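Local coordinates for protein putative SnoaL-like polyketide cyclase (Shewanella putrefaciens, PDB 3GZB) that is of unknown function but, as a putative SnoaL-like polyketide cyclase of the NTF2 clan, probably binds a small organic molecule within its cone-like fold, at residues Leu78-Asn83 / Gly98-Lys103; Val118-Val123 / Gln145-Gln150. One frame throughout, in Å; residues are numbered along the deposited sequence.

Overall arrangement
Along the chain, helix 21-34 comes first and packs on interaction 1 through Met30 and Leu33. Strand 81-84 and then 86-90 precede strand 93-103, which turns back to pair with both; interaction 1 (78-83 with 98-103) thus closes a loop of 14 residues, mostly strand. Strand 93-103 next pairs antiparallel with 115-129, and the chain returns through 134-142 into helix 144-151, where interaction 2 (118-123 with 145-150) closes a 21-residue loop. The two contacts follow in series, neither nested nor crossed, with centres about 11 Å apart. They share one sheet: Ile120 N lies 2.8 Å from Tyr100 O, a probable hydrogen bond joining strand 93-103 to the strand against which the C-terminal helix packs.

Interaction 1: Leu78-Asn83 / Gly98-Lys103; sequences LEYDFN and GNYHFK. With EDO (1,2-ethanediol), chain M.
Asp81 pairs with His101, and Asn83 with Asn99, in an antiparallel ladder of the curved sheet of this SnoaL-like, NTF2-type fold. Both are hydrogen-bonded pairs with two backbone bonds each; His101 N reaches Asp81 O at 2.8 Å, Asn83 N reaches Asn99 O at 2.8 Å, and Asp81 N points almost straight at His101 O (171° at the hydrogen). Between them the rings of Phe82 and Tyr100 make an offset stack, centroids 4.1 Å apart and planes at 8°. With chi1 at -173°, Phe82 CG stands anti to its backbone N and 3.6 Å from Tyr100 CE1. The phenol of Tyr100 is satisfied by Thr124 OG1. An alanine at Tyr100 would probably open a gap against one face of Phe82 and leave the Thr124 hydroxyl without this partner. A second offset stack joins Tyr80 to Phe102, with Tyr80 CG 3.4 Å from Phe102 CE2. Two molecules probably from the crystallisation liquor take part: a methylpentanediol bonds Tyr80 OH, and 1,2-ethanediol O1 donates to Glu79 O and accepts from Lys103 N at 3.0 Å. One water donates to Asn83 O and accepts from Asn99 ND2. His101 NE2 bonds Asp117 OD1, while another water accepts from Asn83 ND2, donates to Asp81 OD2 at 2.7 Å and lies 2.7 Å from His101 ND1.

Interaction 2: Val118-Val123 / Gln145-Gln150; sequences VAIPAV and QTMSDQ
Gln150 supplies the polar part of the contact, its side-chain amide gripping the backbone of Ala119 at two points. Ala119 N donates to Gln150 OE1 over 2.8 Å, lying in the plane of that carbonyl and on one of its lone pairs. In return Gln150 NE2 donates to Ala119 O at 2.8 Å with an N-H...O angle of 159°; this acceptor sits close to the amide plane. The two bonds together fix the rotation of the amide, which the helix can deliver because the glutamine chain is extended beyond CG (chi2 168°). Close packing accompanies the grip, with Gln150 OE1 3.2 Å from Val118 CB.

The apolar contacts follow the strand toward the start of the helix segment. Ile120 and Met147, the latter present as selenomethionine, lie side by side and point the same way: Ile120 CD1 meets Met147 CG at 3.6 Å and the selenium at 3.7 Å. Pro121 and Thr146 cross at about a right angle, with the methyl CG2 of Thr146 3.6 Å from Pro121 CD. The threonine hydroxyl OG1 instead bonds Asp143 OD2, just before the helix.

Val118 and Ile120 make backbone bonds to strand 93-103, whereas Pro121 and Val123 bond Asp143 and Leu141. Read from this geometry, Gln150 occupies at Ala119 the strand edge that continues beyond the Pro121-Asp143 bond. The result is a C-terminal helix, nearly antiparallel to the strand segment at 170°, docked against the curved sheet of an alpha+beta, NTF2-like fold.

Interaction 1: Leu78-Asn83 / Gly98-Lys103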
loop_
_atom_site.group_PDB
_atom_site.type_symbol
_atom_site.label_atom_id
_atom_site.label_comp_id
_atom_site.label_asym_id
_atom_site.label_seq_id
_atom_site.Cartn_x
_atom_site.Cartn_y
_atom_site.Cartn_z
ATOM N N LEU A 78 -8.509 -21.000 10.162
ATOM C CA LEU A 78 -7.859 -21.908 9.233
ATOM C C LEU A 78 -6.862 -21.155 8.358
ATOM O O LEU A 78 -6.905 -19.907 8.313
ATOM C CB LEU A 78 -8.921 -22.619 8.374
ATOM C CG LEU A 78 -9.928 -23.489 9.141
ATOM C CD1 LEU A 78 -10.992 -24.050 8.126
ATOM C CD2 LEU A 78 -9.217 -24.579 9.921
ATOM N N GLU A 79 -6.014 -21.858 7.623
ATOM C CA GLU A 79 -5.120 -21.156 6.695
ATOM C C GLU A 79 -5.945 -20.198 5.839
ATOM O O GLU A 79 -7.045 -20.549 5.382
ATOM C CB GLU A 79 -4.369 -22.125 5.774
ATOM C CG GLU A 79 -3.555 -21.457 4.699
ATOM C CD GLU A 79 -2.637 -22.377 3.906
ATOM O OE1 GLU A 79 -2.627 -23.598 4.187
ATOM O OE2 GLU A 79 -1.940 -21.848 2.991
ATOM N N TYR A 80 -5.411 -18.999 5.622
ATOM C CA TYR A 80 -6.033 -17.997 4.779
ATOM C C TYR A 80 -5.096 -17.653 3.631
ATOM O O TYR A 80 -3.953 -18.067 3.626
ATOM C CB TYR A 80 -6.465 -16.772 5.569
ATOM C CG TYR A 80 -5.384 -15.990 6.268
ATOM C CD1 TYR A 80 -4.779 -16.460 7.434
ATOM C CD2 TYR A 80 -5.024 -14.733 5.801
ATOM C CE1 TYR A 80 -3.804 -15.721 8.104
ATOM C CE2 TYR A 80 -4.057 -13.969 6.473
ATOM C CZ TYR A 80 -3.485 -14.467 7.651
ATOM O OH TYR A 80 -2.552 -13.736 8.357
ATOM N N ASP A 81 -5.622 -16.964 2.628
ATOM C CA ASP A 81 -4.823 -16.654 1.439
ATOM C C ASP A 81 -4.658 -15.172 1.258
ATOM O O ASP A 81 -5.558 -14.390 1.614
ATOM C CB ASP A 81 -5.437 -17.248 0.177
ATOM C CG ASP A 81 -5.483 -18.761 0.200
ATOM O OD1 ASP A 81 -4.615 -19.411 0.820
ATOM O OD2 ASP A 81 -6.426 -19.298 -0.421
ATOM N N PHE A 82 -3.512 -14.777 0.731
ATOM C CA PHE A 82 -3.318 -13.433 0.265
ATOM C C PHE A 82 -3.261 -13.521 -1.260
ATOM O O PHE A 82 -2.292 -14.065 -1.796
ATOM C CB PHE A 82 -2.070 -12.800 0.854
ATOM C CG PHE A 82 -1.874 -11.340 0.563
ATOM C CD1 PHE A 82 -2.909 -10.435 0.440
ATOM C CD2 PHE A 82 -0.610 -10.849 0.561
ATOM C CE1 PHE A 82 -2.678 -9.106 0.273
ATOM C CE2 PHE A 82 -0.373 -9.484 0.404
ATOM C CZ PHE A 82 -1.417 -8.630 0.240
ATOM N N ASN A 83 -4.323 -13.073 -1.907
ATOM C CA ASN A 83 -4.457 -13.155 -3.357
ATOM C C ASN A 83 -4.015 -11.823 -3.884
ATOM O O ASN A 83 -4.733 -10.809 -3.798
ATOM C CB ASN A 83 -5.883 -13.503 -3.718
ATOM C CG ASN A 83 -6.270 -14.884 -3.272
ATOM O OD1 ASN A 83 -5.493 -15.818 -3.421
ATOM N ND2 ASN A 83 -7.459 -15.037 -2.701
ATOM N N GLY A 98 -3.629 -6.506 -2.718
ATOM C CA GLY A 98 -4.402 -7.694 -2.943
ATOM C C GLY A 98 -5.588 -7.819 -2.020
ATOM O O GLY A 98 -6.104 -6.816 -1.554
ATOM N N ASN A 99 -6.095 -9.044 -1.847
ATOM C CA ASN A 99 -7.235 -9.350 -1.011
ATOM C C ASN A 99 -6.850 -10.517 -0.111
ATOM O O ASN A 99 -6.274 -11.522 -0.593
ATOM C CB ASN A 99 -8.497 -9.751 -1.811
ATOM C CG ASN A 99 -9.087 -8.621 -2.582
ATOM O OD1 ASN A 99 -9.869 -7.853 -2.054
ATOM N ND2 ASN A 99 -8.736 -8.522 -3.865
ATOM N N TYR A 100 -7.173 -10.415 1.175
ATOM C CA TYR A 100 -7.030 -11.519 2.072
ATOM C C TYR A 100 -8.337 -12.307 2.129
ATOM O O TYR A 100 -9.397 -11.741 2.455
ATOM C CB TYR A 100 -6.656 -11.088 3.483
ATOM C CG TYR A 100 -5.241 -10.552 3.656
ATOM C CD1 TYR A 100 -4.156 -11.422 3.765
ATOM C CD2 TYR A 100 -4.972 -9.203 3.654
ATOM C CE1 TYR A 100 -2.886 -10.949 3.963
ATOM C CE2 TYR A 100 -3.646 -8.728 3.807
ATOM C CZ TYR A 100 -2.624 -9.617 3.975
ATOM O OH TYR A 100 -1.344 -9.137 4.195
ATOM N N HIS A 101 -8.263 -13.572 1.779
ATOM C CA HIS A 101 -9.421 -14.475 1.732
ATOM C C HIS A 101 -9.391 -15.424 2.903
ATOM O O HIS A 101 -8.473 -16.252 3.013
ATOM C CB HIS A 101 -9.399 -15.241 0.392
ATOM C CG HIS A 101 -10.561 -16.151 0.218
ATOM N ND1 HIS A 101 -10.517 -17.238 -0.623
ATOM C CD2 HIS A 101 -11.821 -16.095 0.712
ATOM C CE1 HIS A 101 -11.700 -17.844 -0.613
ATOM N NE2 HIS A 101 -12.515 -17.173 0.185
ATOM N N PHE A 102 -10.428 -15.307 3.743
ATOM C CA PHE A 102 -10.637 -16.175 4.883
ATOM C C PHE A 102 -11.915 -16.996 4.653
ATOM O O PHE A 102 -12.979 -16.442 4.328
ATOM C CB PHE A 102 -10.836 -15.399 6.182
ATOM C CG PHE A 102 -9.629 -14.648 6.670
ATOM C CD1 PHE A 102 -9.339 -13.389 6.186
ATOM C CD2 PHE A 102 -8.832 -15.181 7.675
ATOM C CE1 PHE A 102 -8.276 -12.666 6.699
ATOM C CE2 PHE A 102 -7.733 -14.457 8.163
ATOM C CZ PHE A 102 -7.481 -13.216 7.683
ATOM N N LYS A 103 -11.806 -18.296 4.865
ATOM C CA LYS A 103 -12.952 -19.219 4.874
ATOM C C LYS A 103 -12.830 -20.187 6.036
ATOM O O LYS A 103 -11.761 -20.797 6.242
ATOM C CB LYS A 103 -13.078 -19.956 3.567
ATOM C CG LYS A 103 -14.300 -20.913 3.503
ATOM C CD LYS A 103 -14.506 -21.379 2.065
ATOM C CE LYS A 103 -15.866 -22.059 1.860
ATOM N NZ LYS A 103 -15.735 -23.532 1.662
HETATM C C1 EDO M . -9.124 -19.444 2.353
HETATM O O1 EDO M . -9.241 -19.552 3.800
HETATM C C2 EDO M . -8.733 -20.765 1.749
HETATM O O2 EDO M . -9.959 -21.502 1.892
HETATM O O HOH W 1 -10.808 -19.729 9.073
HETATM O O HOH W 2 -9.318 -18.810 6.800
HETATM O O HOH W 3 -8.241 -17.924 -1.952
HETATM O O HOH W 4 -7.078 -10.416 -5.394
#

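Interaction 2: Val118-Val123 / Gln145-Gln150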
loop_
_atom_site.group_PDB
_atom_site.type_symbol
_atom_site.label_atom_id
_atom_site.label_comp_id
_atom_site.label_asym_id
_atom_site.label_seq_id
_atom_site.Cartn_x
_atom_site.Cartn_y
_atom_site.Cartn_z
ATOM N N VAL A 118 -14.931 -14.425 3.527
ATOM C CA VAL A 118 -14.739 -13.014 3.235
ATOM C C VAL A 118 -13.468 -12.806 2.426
ATOM O O VAL A 118 -12.508 -13.581 2.560
ATOM C CB VAL A 118 -14.640 -12.137 4.534
ATOM C CG1 VAL A 118 -15.987 -12.195 5.297
ATOM C CG2 VAL A 118 -13.503 -12.559 5.500
ATOM N N ALA A 119 -13.481 -11.740 1.612
ATOM C CA ALA A 119 -12.327 -11.352 0.800
ATOM C C ALA A 119 -12.080 -9.876 1.052
ATOM O O ALA A 119 -12.918 -9.024 0.699
ATOM C CB ALA A 119 -12.632 -11.629 -0.714
ATOM N N ILE A 120 -10.977 -9.574 1.721
ATOM C CA ILE A 120 -10.767 -8.250 2.299
ATOM C C ILE A 120 -9.662 -7.498 1.539
ATOM O O ILE A 120 -8.518 -7.911 1.535
ATOM C CB ILE A 120 -10.348 -8.357 3.775
ATOM C CG1 ILE A 120 -11.277 -9.274 4.573
ATOM C CG2 ILE A 120 -10.246 -6.940 4.388
ATOM C CD1 ILE A 120 -10.859 -9.573 6.049
ATOM N N PRO A 121 -10.012 -6.402 0.852
ATOM C CA PRO A 121 -8.936 -5.622 0.169
ATOM C C PRO A 121 -7.889 -5.125 1.165
ATOM O O PRO A 121 -8.233 -4.773 2.300
ATOM C CB PRO A 121 -9.704 -4.468 -0.499
ATOM C CG PRO A 121 -11.132 -4.976 -0.593
ATOM C CD PRO A 121 -11.344 -5.840 0.625
ATOM N N ALA A 122 -6.623 -5.055 0.707
ATOM C CA ALA A 122 -5.497 -4.649 1.546
ATOM C C ALA A 122 -4.282 -4.281 0.772
ATOM O O ALA A 122 -4.083 -4.715 -0.352
ATOM C CB ALA A 122 -5.142 -5.796 2.501
ATOM N N VAL A 123 -3.460 -3.450 1.409
ATOM C CA VAL A 123 -2.093 -3.192 1.036
ATOM C C VAL A 123 -1.258 -3.586 2.222
ATOM O O VAL A 123 -1.502 -3.153 3.362
ATOM C CB VAL A 123 -1.891 -1.725 0.700
ATOM C CG1 VAL A 123 -0.430 -1.412 0.319
ATOM C CG2 VAL A 123 -2.868 -1.311 -0.435
ATOM N N GLN A 145 -14.090 -1.918 6.441
ATOM C CA GLN A 145 -15.480 -1.676 6.102
ATOM C C GLN A 145 -15.983 -2.666 5.063
ATOM O O GLN A 145 -17.129 -3.147 5.190
ATOM C CB GLN A 145 -15.717 -0.249 5.621
ATOM C CG GLN A 145 -17.221 0.073 5.418
ATOM C CD GLN A 145 -18.021 -0.042 6.719
ATOM O OE1 GLN A 145 -17.729 0.654 7.690
ATOM N NE2 GLN A 145 -19.004 -0.975 6.762
ATOM N N THR A 146 -15.158 -3.007 4.085
ATOM C CA THR A 146 -15.557 -4.004 3.101
ATOM C C THR A 146 -15.768 -5.353 3.778
ATOM O O THR A 146 -16.724 -6.096 3.461
ATOM C CB THR A 146 -14.590 -4.070 1.928
ATOM O OG1 THR A 146 -14.718 -2.847 1.168
ATOM C CG2 THR A 146 -14.862 -5.270 1.009
HETATM N N MSE A 147 -14.878 -5.721 4.674
HETATM C CA MSE A 147 -15.040 -6.937 5.456
HETATM C C MSE A 147 -16.374 -6.890 6.209
HETATM O O MSE A 147 -17.167 -7.868 6.194
HETATM C CB MSE A 147 -13.860 -7.087 6.434
HETATM C CG MSE A 147 -14.011 -8.293 7.301
HETATM SE SE MSE A 147 -12.871 -8.251 8.904
HETATM C CE MSE A 147 -13.875 -6.996 9.922
ATOM N N SER A 148 -16.658 -5.806 6.914
ATOM C CA SER A 148 -17.905 -5.669 7.664
ATOM C C SER A 148 -19.151 -5.787 6.760
ATOM O O SER A 148 -20.164 -6.426 7.137
ATOM C CB SER A 148 -17.910 -4.320 8.371
ATOM O OG SER A 148 -16.965 -4.301 9.413
ATOM N N ASP A 149 -19.104 -5.191 5.578
ATOM C CA ASP A 149 -20.203 -5.298 4.612
ATOM C C ASP A 149 -20.504 -6.759 4.234
ATOM O O ASP A 149 -21.653 -7.201 4.152
ATOM C CB ASP A 149 -19.880 -4.522 3.331
ATOM C CG ASP A 149 -19.758 -3.002 3.546
ATOM O OD1 ASP A 149 -20.272 -2.500 4.557
ATOM O OD2 ASP A 149 -19.148 -2.350 2.666
ATOM N N GLN A 150 -19.451 -7.534 4.024
ATOM C CA GLN A 150 -19.611 -8.936 3.670
ATOM C C GLN A 150 -20.153 -9.733 4.843
ATOM O O GLN A 150 -21.008 -10.626 4.652
ATOM C CB GLN A 150 -18.267 -9.525 3.209
ATOM C CG GLN A 150 -17.817 -9.019 1.881
ATOM C CD GLN A 150 -16.365 -9.382 1.560
ATOM O OE1 GLN A 150 -15.803 -10.252 2.191
ATOM N NE2 GLN A 150 -15.745 -8.674 0.631
#